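Local coordinates for hypothetical protein (Uncultured marine organism, PDB 2OD6) that is of unknown function but forms a dimer of ferredoxin-like subunits and holds a 10-oxohexadecanoic acid molecule, consistent with binding a fatty-acid-like ligand, at residues P5-T11 / T100-V106; L44-N50 / V61-Y67. All coordinates share one frame; numbering follows the deposited sequence.

Interaction 1: residues P5-T11 / T100-V106; sequences PKFTSFT and TTSRCLV. With OHA (10-oxohexadecanoic acid), chain E.
F7 lays one face of its ring against L105, whose CD2 methyl sits 3.2 Å from CZ of F7. The two are a non-hydrogen-bonded pair in the antiparallel sheet of this ferredoxin-like fold, where 7-11 and 100-106 run at 165° to each other. Five backbone bonds zip the strands together, among them V106 N to K6 O, and T8 with C104 and F10 with S102 bond both ways. Cutting F7 back to an alanine takes away the whole ring and is likely to leave the L105 CD2 methyl without its aromatic cover and W53 of the second subunit without its ring partner.

On the same face as F7, S9, T11, T101 and R103 line the fatty-acid pocket. S9 places OG beside its own backbone N (chi1 -62°), from where it donates to carboxylate atom O2 of 10-oxohexadecanoic acid over 2.8 Å. In the conformer described, R103 brings its guanidinium to the other carboxylate oxygen: NE and NH2 lie 2.8 and 2.7 Å from O3 of the ligand, a close approach that would favour an ionised acid. The CG2 methyl of T101 covers one face of the guanidinium in that conformer, 4.0 Å above its plane. The T11 and T101 hydroxyls hydrogen-bond to each other.

The opposite face of the sheet carries F10 and C104; the sulfur approaches the ring at its edge, 88° off the normal. From 104 to 106 the strand pairs with one of the second subunit, continuing the sheet. A water also bridges the strands, donating to S9 OG at 3.0 Å and more weakly to C104 O.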
loop_
_atom_site.group_PDB
_atom_site.type_symbol
_atom_site.label_atom_id
_atom_site.label_comp_id
_atom_site.label_asym_id
_atom_site.label_seq_id
_atom_site.Cartn_x
_atom_site.Cartn_y
_atom_site.Cartn_z
ATOM N N PRO A 5 3.095 14.670 -9.212
ATOM C CA PRO A 5 3.154 13.263 -8.796
ATOM C C PRO A 5 1.812 12.572 -8.724
ATOM O O PRO A 5 0.795 13.219 -8.442
ATOM C CB PRO A 5 3.751 13.337 -7.383
ATOM C CG PRO A 5 3.335 14.663 -6.890
ATOM C CD PRO A 5 3.335 15.583 -8.085
ATOM N N LYS A 6 1.830 11.252 -8.932
ATOM C CA LYS A 6 0.700 10.421 -8.620
ATOM C C LYS A 6 0.451 10.441 -7.125
ATOM O O LYS A 6 1.344 10.697 -6.315
ATOM C CB LYS A 6 0.937 8.985 -9.084
ATOM C CG LYS A 6 0.962 8.865 -10.579
ATOM C CD LYS A 6 1.746 7.713 -11.095
ATOM C CE LYS A 6 1.103 6.395 -10.899
ATOM N NZ LYS A 6 1.472 5.521 -12.067
ATOM N N PHE A 7 -0.781 10.190 -6.774
ATOM C CA PHE A 7 -1.229 10.107 -5.395
ATOM C C PHE A 7 -1.748 8.673 -5.122
ATOM O O PHE A 7 -2.381 8.087 -6.004
ATOM C CB PHE A 7 -2.379 11.092 -5.150
ATOM C CG PHE A 7 -1.942 12.440 -4.653
ATOM C CD1 PHE A 7 -0.956 13.158 -5.312
ATOM C CD2 PHE A 7 -2.510 12.988 -3.515
ATOM C CE1 PHE A 7 -0.542 14.418 -4.854
ATOM C CE2 PHE A 7 -2.109 14.250 -3.057
ATOM C CZ PHE A 7 -1.125 14.956 -3.733
ATOM N N THR A 8 -1.467 8.136 -3.924
ATOM C CA THR A 8 -1.919 6.805 -3.488
ATOM C C THR A 8 -2.315 6.812 -2.044
ATOM O O THR A 8 -1.584 7.314 -1.212
ATOM C CB THR A 8 -0.840 5.734 -3.673
ATOM O OG1 THR A 8 -0.495 5.654 -5.061
ATOM C CG2 THR A 8 -1.341 4.322 -3.267
ATOM N N SER A 9 -3.492 6.261 -1.773
ATOM C CA SER A 9 -4.012 6.132 -0.426
ATOM C C SER A 9 -4.052 4.651 -0.073
ATOM O O SER A 9 -4.351 3.827 -0.951
ATOM C CB SER A 9 -5.384 6.717 -0.369
ATOM O OG SER A 9 -5.362 8.085 -0.663
ATOM N N PHE A 10 -3.740 4.330 1.185
ATOM C CA PHE A 10 -3.796 2.967 1.703
ATOM C C PHE A 10 -4.699 2.990 2.850
ATOM O O PHE A 10 -4.392 3.642 3.838
ATOM C CB PHE A 10 -2.424 2.489 2.191
ATOM C CG PHE A 10 -1.353 2.595 1.164
ATOM C CD1 PHE A 10 -1.154 1.595 0.229
ATOM C CD2 PHE A 10 -0.555 3.718 1.109
ATOM C CE1 PHE A 10 -0.160 1.706 -0.729
ATOM C CE2 PHE A 10 0.442 3.832 0.151
ATOM C CZ PHE A 10 0.637 2.836 -0.774
ATOM N N THR A 11 -5.853 2.367 2.708
ATOM C CA THR A 11 -6.798 2.320 3.857
ATOM C C THR A 11 -6.660 0.954 4.472
ATOM O O THR A 11 -6.830 -0.074 3.757
ATOM C CB THR A 11 -8.211 2.569 3.329
ATOM O OG1 THR A 11 -8.271 3.882 2.758
ATOM C CG2 THR A 11 -9.256 2.444 4.412
ATOM N N THR A 100 -8.179 3.182 8.918
ATOM C CA THR A 100 -7.166 4.235 9.021
ATOM C C THR A 100 -6.517 4.348 7.655
ATOM O O THR A 100 -6.218 3.335 7.032
ATOM C CB THR A 100 -6.105 3.958 10.149
ATOM O OG1 THR A 100 -5.544 2.645 9.992
ATOM C CG2 THR A 100 -6.729 4.093 11.547
ATOM N N THR A 101 -6.354 5.577 7.162
ATOM C CA THR A 101 -5.805 5.801 5.818
ATOM C C THR A 101 -4.490 6.550 5.838
ATOM O O THR A 101 -4.345 7.541 6.535
ATOM C CB THR A 101 -6.790 6.527 4.895
ATOM O OG1 THR A 101 -8.000 5.777 4.840
ATOM C CG2 THR A 101 -6.228 6.617 3.460
ATOM N N SER A 102 -3.534 6.060 5.056
ATOM C CA SER A 102 -2.314 6.775 4.844
ATOM C C SER A 102 -2.351 7.268 3.428
ATOM O O SER A 102 -2.285 6.483 2.484
ATOM C CB SER A 102 -1.099 5.900 5.173
ATOM O OG SER A 102 -1.005 5.863 6.602
ATOM N N ARG A 103 -2.450 8.585 3.279
ATOM C CA ARG A 103 -2.467 9.226 1.963
ATOM C C ARG A 103 -1.064 9.710 1.613
ATOM O O ARG A 103 -0.414 10.400 2.422
ATOM C CB ARG A 103 -3.459 10.381 1.956
ATOM C CG ARG A 103 -4.872 9.961 2.375
ATOM C CD ARG A 103 -5.885 11.074 2.215
ATOM N NE ARG A 103 -7.238 10.533 2.103
ATOM C CZ ARG A 103 -8.026 10.227 3.132
ATOM N NH1 ARG A 103 -7.635 10.432 4.386
ATOM N NH2 ARG A 103 -9.235 9.727 2.899
ATOM N N CYS A 104 -0.636 9.371 0.391
ATOM C CA CYS A 104 0.746 9.532 -0.076
ATOM C C CYS A 104 0.855 10.194 -1.440
ATOM O O CYS A 104 -0.103 10.252 -2.181
ATOM C CB CYS A 104 1.423 8.146 -0.183
ATOM S SG CYS A 104 1.311 7.227 1.392
ATOM N N LEU A 105 2.054 10.704 -1.719
ATOM C CA LEU A 105 2.556 11.027 -3.049
ATOM C C LEU A 105 3.543 9.968 -3.412
ATOM O O LEU A 105 4.330 9.542 -2.576
ATOM C CB LEU A 105 3.423 12.301 -3.064
ATOM C CG LEU A 105 3.109 13.505 -2.225
ATOM C CD1 LEU A 105 4.129 14.582 -2.567
ATOM C CD2 LEU A 105 1.707 13.942 -2.557
ATOM N N VAL A 106 3.572 9.605 -4.680
ATOM C CA VAL A 106 4.536 8.619 -5.183
ATOM C C VAL A 106 5.881 9.321 -5.372
ATOM O O VAL A 106 5.996 10.310 -6.108
ATOM C CB VAL A 106 4.070 8.014 -6.503
ATOM C CG1 VAL A 106 5.108 7.021 -7.037
ATOM C CG2 VAL A 106 2.704 7.359 -6.341
HETATM O O2 OHA E . -8.082 7.937 -1.275
HETATM C C16 OHA E . -8.759 7.741 -0.270
HETATM O O3 OHA E . -8.320 8.320 0.825
HETATM C C15 OHA E . -10.048 6.932 -0.258
HETATM C C14 OHA E . -10.408 6.428 1.152
HETATM C C13 OHA E . -11.829 5.831 1.304
HETATM C C12 OHA E . -11.872 4.405 1.893
HETATM C C11 OHA E . -13.235 3.992 2.513
HETATM C C10 OHA E . -13.763 2.594 2.128
HETATM C C9 OHA E . -14.446 2.627 0.743
HETATM C C8 OHA E . -14.648 1.268 0.031
HETATM C C7 OHA E . -15.096 1.473 -1.423
HETATM O O1 OHA E . -14.270 1.630 -2.319
HETATM C C6 OHA E . -16.548 1.513 -1.842
HETATM C C5 OHA E . -17.525 1.182 -0.715
HETATM C C4 OHA E . -18.966 1.138 -1.255
HETATM C C3 OHA E . -20.038 0.651 -0.259
HETATM C C2 OHA E . -19.779 -0.715 0.391
HETATM C C1 OHA E . -19.633 -0.571 1.900
HETATM O O HOH W 1 -3.495 10.177 -1.672
#

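Interaction 2: residues L44-N50 / V61-Y67; sequences LLKFSMN and VVMTYEY. With OHA (10-oxohexadecanoic acid), chain E.
Y67 and Y65 hold the fatty acid from strand 61-67, while F47 and L44 of strand 44-50 pack against these tyrosines. The strands form an antiparallel beta hairpin of the ferredoxin-like fold. Y67 OH donates to carboxylate atom O2 of 10-oxohexadecanoic acid over 2.6 Å, and the oxygen lies in the plane of the tyrosine ring. Further along the ligand's acyl chain, Y65 OH gives a longer bond of 3.2 Å to the ligand keto oxygen O1. Ligand atom C15 lies over one face of Y65, toward the rim.

Behind this first shell, F47 presses its edge on the other face of Y65 in an offset edge-to-face pair, planes at 62°. Having CG anti to the backbone N (chi1 169°) directs the F47 ring alongside Y65, with CD1 of F47 3.5 Å from CE2 of Y65. The selenium of M63, a selenomethionine, meets the edge of the F47 ring, the counterpart of a Met-aromatic contact, and L44 CD1 lies 3.7 Å from Y67 CE1.

The backbone sets this register. L45 and K46 both face E66 in a classic beta bulge: L45 N bonds to E66 O at 2.6 Å, while the K46 N bond to the same oxygen is weak. Across the sheet from the ligand, K46 and E66 run side by side, joined by a water; E66 also makes a salt bridge with K46 of the second subunit. Nearby, the S48 and T64 hydroxyls hydrogen-bond to each other, and N50 ND2 donates both to V62 O at 2.8 Å and to S48 OG at 3.1 Å.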
loop_
_atom_site.group_PDB
_atom_site.type_symbol
_atom_site.label_atom_id
_atom_site.label_comp_id
_atom_site.label_asym_id
_atom_site.label_seq_id
_atom_site.Cartn_x
_atom_site.Cartn_y
_atom_site.Cartn_z
ATOM N N LEU A 44 -9.058 7.611 -10.858
ATOM C CA LEU A 44 -8.566 6.386 -10.227
ATOM C C LEU A 44 -7.934 5.525 -11.304
ATOM O O LEU A 44 -8.558 5.232 -12.320
ATOM C CB LEU A 44 -9.695 5.585 -9.550
ATOM C CG LEU A 44 -9.278 4.353 -8.705
ATOM C CD1 LEU A 44 -8.602 4.732 -7.412
ATOM C CD2 LEU A 44 -10.488 3.502 -8.422
ATOM N N LEU A 45 -6.679 5.141 -11.088
ATOM C CA LEU A 45 -5.984 4.264 -12.042
ATOM C C LEU A 45 -6.204 2.776 -11.692
ATOM O O LEU A 45 -6.410 1.949 -12.588
ATOM C CB LEU A 45 -4.484 4.606 -12.116
ATOM C CG LEU A 45 -3.974 5.904 -12.762
ATOM C CD1 LEU A 45 -2.445 6.002 -12.481
ATOM C CD2 LEU A 45 -4.287 6.040 -14.266
ATOM N N LYS A 46 -6.216 2.458 -10.399
ATOM C CA LYS A 46 -6.286 1.089 -9.939
ATOM C C LYS A 46 -6.769 1.061 -8.510
ATOM O O LYS A 46 -6.464 1.979 -7.702
ATOM C CB LYS A 46 -4.910 0.401 -10.045
ATOM C CG LYS A 46 -4.904 -1.082 -9.726
ATOM C CD LYS A 46 -3.486 -1.682 -9.792
ATOM C CE LYS A 46 -3.335 -2.898 -8.847
ATOM N NZ LYS A 46 -2.015 -3.518 -9.048
ATOM N N PHE A 47 -7.544 0.011 -8.203
ATOM C CA PHE A 47 -7.915 -0.323 -6.820
ATOM C C PHE A 47 -7.475 -1.769 -6.481
ATOM O O PHE A 47 -7.480 -2.630 -7.352
ATOM C CB PHE A 47 -9.417 -0.219 -6.648
ATOM C CG PHE A 47 -9.919 -0.779 -5.349
ATOM C CD1 PHE A 47 -9.989 0.018 -4.239
ATOM C CD2 PHE A 47 -10.359 -2.114 -5.253
ATOM C CE1 PHE A 47 -10.455 -0.485 -3.037
ATOM C CE2 PHE A 47 -10.833 -2.629 -4.050
ATOM C CZ PHE A 47 -10.897 -1.804 -2.949
ATOM N N SER A 48 -7.120 -2.034 -5.210
ATOM C CA SER A 48 -6.847 -3.428 -4.757
ATOM C C SER A 48 -7.240 -3.576 -3.350
ATOM O O SER A 48 -7.220 -2.589 -2.648
ATOM C CB SER A 48 -5.392 -3.875 -5.009
ATOM O OG SER A 48 -4.455 -3.281 -4.128
HETATM N N MSE A 49 -7.682 -4.785 -2.981
HETATM C CA MSE A 49 -7.964 -5.146 -1.581
HETATM C C MSE A 49 -7.047 -6.323 -1.257
HETATM O O MSE A 49 -6.930 -7.247 -2.038
HETATM C CB MSE A 49 -9.465 -5.443 -1.354
HETATM C CG MSE A 49 -9.862 -5.894 -0.004
HETATM SE SE MSE A 49 -11.761 -5.401 0.101
HETATM C CE MSE A 49 -12.280 -6.351 -1.613
ATOM N N ASN A 50 -6.453 -6.322 -0.050
ATOM C CA ASN A 50 -5.331 -7.250 0.250
ATOM C C ASN A 50 -5.515 -7.751 1.604
ATOM O O ASN A 50 -5.705 -6.916 2.450
ATOM C CB ASN A 50 -3.999 -6.482 0.146
ATOM C CG ASN A 50 -3.807 -5.810 -1.198
ATOM O OD1 ASN A 50 -3.294 -6.431 -2.126
ATOM N ND2 ASN A 50 -4.202 -4.485 -1.313
ATOM N N VAL A 61 -7.745 -5.963 6.063
ATOM C CA VAL A 61 -7.428 -5.769 4.623
ATOM C C VAL A 61 -6.786 -4.449 4.474
ATOM O O VAL A 61 -7.074 -3.515 5.176
ATOM C CB VAL A 61 -8.690 -5.891 3.758
ATOM C CG1 VAL A 61 -9.264 -7.345 3.907
ATOM C CG2 VAL A 61 -9.751 -4.838 4.104
ATOM N N VAL A 62 -5.897 -4.342 3.489
ATOM C CA VAL A 62 -5.438 -3.054 3.055
ATOM C C VAL A 62 -5.990 -2.812 1.651
ATOM O O VAL A 62 -5.811 -3.620 0.748
ATOM C CB VAL A 62 -3.865 -2.944 3.040
ATOM C CG1 VAL A 62 -3.383 -1.592 2.424
ATOM C CG2 VAL A 62 -3.334 -3.099 4.463
HETATM N N MSE A 63 -6.626 -1.653 1.490
HETATM C CA MSE A 63 -7.166 -1.189 0.245
HETATM C C MSE A 63 -6.275 -0.098 -0.378
HETATM O O MSE A 63 -5.897 0.891 0.291
HETATM C CB MSE A 63 -8.579 -0.709 0.521
HETATM C CG MSE A 63 -9.480 -1.869 0.947
HETATM SE SE MSE A 63 -11.299 -1.181 1.108
HETATM C CE MSE A 63 -11.156 -0.175 2.684
ATOM N N THR A 64 -5.891 -0.249 -1.631
ATOM C CA THR A 64 -5.049 0.722 -2.202
ATOM C C THR A 64 -5.848 1.427 -3.304
ATOM O O THR A 64 -6.529 0.776 -4.075
ATOM C CB THR A 64 -3.745 0.108 -2.784
ATOM O OG1 THR A 64 -4.091 -0.625 -3.952
ATOM C CG2 THR A 64 -3.057 -0.816 -1.772
ATOM N N TYR A 65 -5.769 2.760 -3.335
ATOM C CA TYR A 65 -6.356 3.585 -4.379
ATOM C C TYR A 65 -5.233 4.310 -5.102
ATOM O O TYR A 65 -4.542 5.122 -4.503
ATOM C CB TYR A 65 -7.270 4.602 -3.728
ATOM C CG TYR A 65 -8.382 3.989 -2.993
ATOM C CD1 TYR A 65 -8.203 3.607 -1.663
ATOM C CD2 TYR A 65 -9.611 3.747 -3.593
ATOM C CE1 TYR A 65 -9.237 3.009 -0.914
ATOM C CE2 TYR A 65 -10.676 3.142 -2.834
ATOM C CZ TYR A 65 -10.451 2.789 -1.522
ATOM O OH TYR A 65 -11.448 2.214 -0.822
ATOM N N GLU A 66 -5.006 4.015 -6.360
ATOM C CA GLU A 66 -3.939 4.639 -7.079
ATOM C C GLU A 66 -4.540 5.699 -8.013
ATOM O O GLU A 66 -5.217 5.356 -8.966
ATOM C CB GLU A 66 -3.182 3.613 -7.924
ATOM C CG GLU A 66 -2.235 2.755 -7.107
ATOM C CD GLU A 66 -1.687 1.591 -7.862
ATOM O OE1 GLU A 66 -1.119 1.752 -8.975
ATOM O OE2 GLU A 66 -1.817 0.492 -7.302
ATOM N N TYR A 67 -4.262 6.969 -7.731
ATOM C CA TYR A 67 -4.748 8.072 -8.525
ATOM C C TYR A 67 -3.699 8.681 -9.464
ATOM O O TYR A 67 -2.484 8.635 -9.207
ATOM C CB TYR A 67 -5.265 9.156 -7.610
ATOM C CG TYR A 67 -6.251 8.698 -6.544
ATOM C CD1 TYR A 67 -7.577 8.479 -6.852
ATOM C CD2 TYR A 67 -5.854 8.530 -5.223
ATOM C CE1 TYR A 67 -8.496 8.078 -5.869
ATOM C CE2 TYR A 67 -6.764 8.155 -4.246
ATOM C CZ TYR A 67 -8.086 7.954 -4.585
ATOM O OH TYR A 67 -9.015 7.603 -3.631
HETATM O O2 OHA E . -8.082 7.937 -1.275
HETATM C C16 OHA E . -8.759 7.741 -0.270
HETATM O O3 OHA E . -8.320 8.320 0.825
HETATM C C15 OHA E . -10.048 6.932 -0.258
HETATM C C14 OHA E . -10.408 6.428 1.152
HETATM C C13 OHA E . -11.829 5.831 1.304
HETATM C C12 OHA E . -11.872 4.405 1.893
HETATM C C11 OHA E . -13.235 3.992 2.513
HETATM C C10 OHA E . -13.763 2.594 2.128
HETATM C C9 OHA E . -14.446 2.627 0.743
HETATM C C8 OHA E . -14.648 1.268 0.031
HETATM C C7 OHA E . -15.096 1.473 -1.423
HETATM O O1 OHA E . -14.270 1.630 -2.319
HETATM C C6 OHA E . -16.548 1.513 -1.842
HETATM C C5 OHA E . -17.525 1.182 -0.715
HETATM C C4 OHA E . -18.966 1.138 -1.255
HETATM C C3 OHA E . -20.038 0.651 -0.259
HETATM C C2 OHA E . -19.779 -0.715 0.391
HETATM C C1 OHA E . -19.633 -0.571 1.900
HETATM O O HOH W 2 -0.104 -1.278 -8.801
#

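Strands 7-15 and 59-67 are neighbours in one sheet, so interaction 1 and interaction 2 adjoin with centres about 10 Å apart. Probable backbone hydrogen bonds stitch them together: T11 O to M63 N and F7 O to Y67 N, each 2.8 Å. Along the chain, the hairpin 44-50/61-67 is nested inside the loop closed by 5-11/100-106. The ligand carboxylate is where the two meet: O2 receives hydrogen bonds from S9 of interaction 1 and Y67 of interaction 2, while R103 faces O3. Interaction 2 alone of the two bonds the keto group. Both also touch the second subunit, whose strands extend the sheet beyond 100-106 and 44-50.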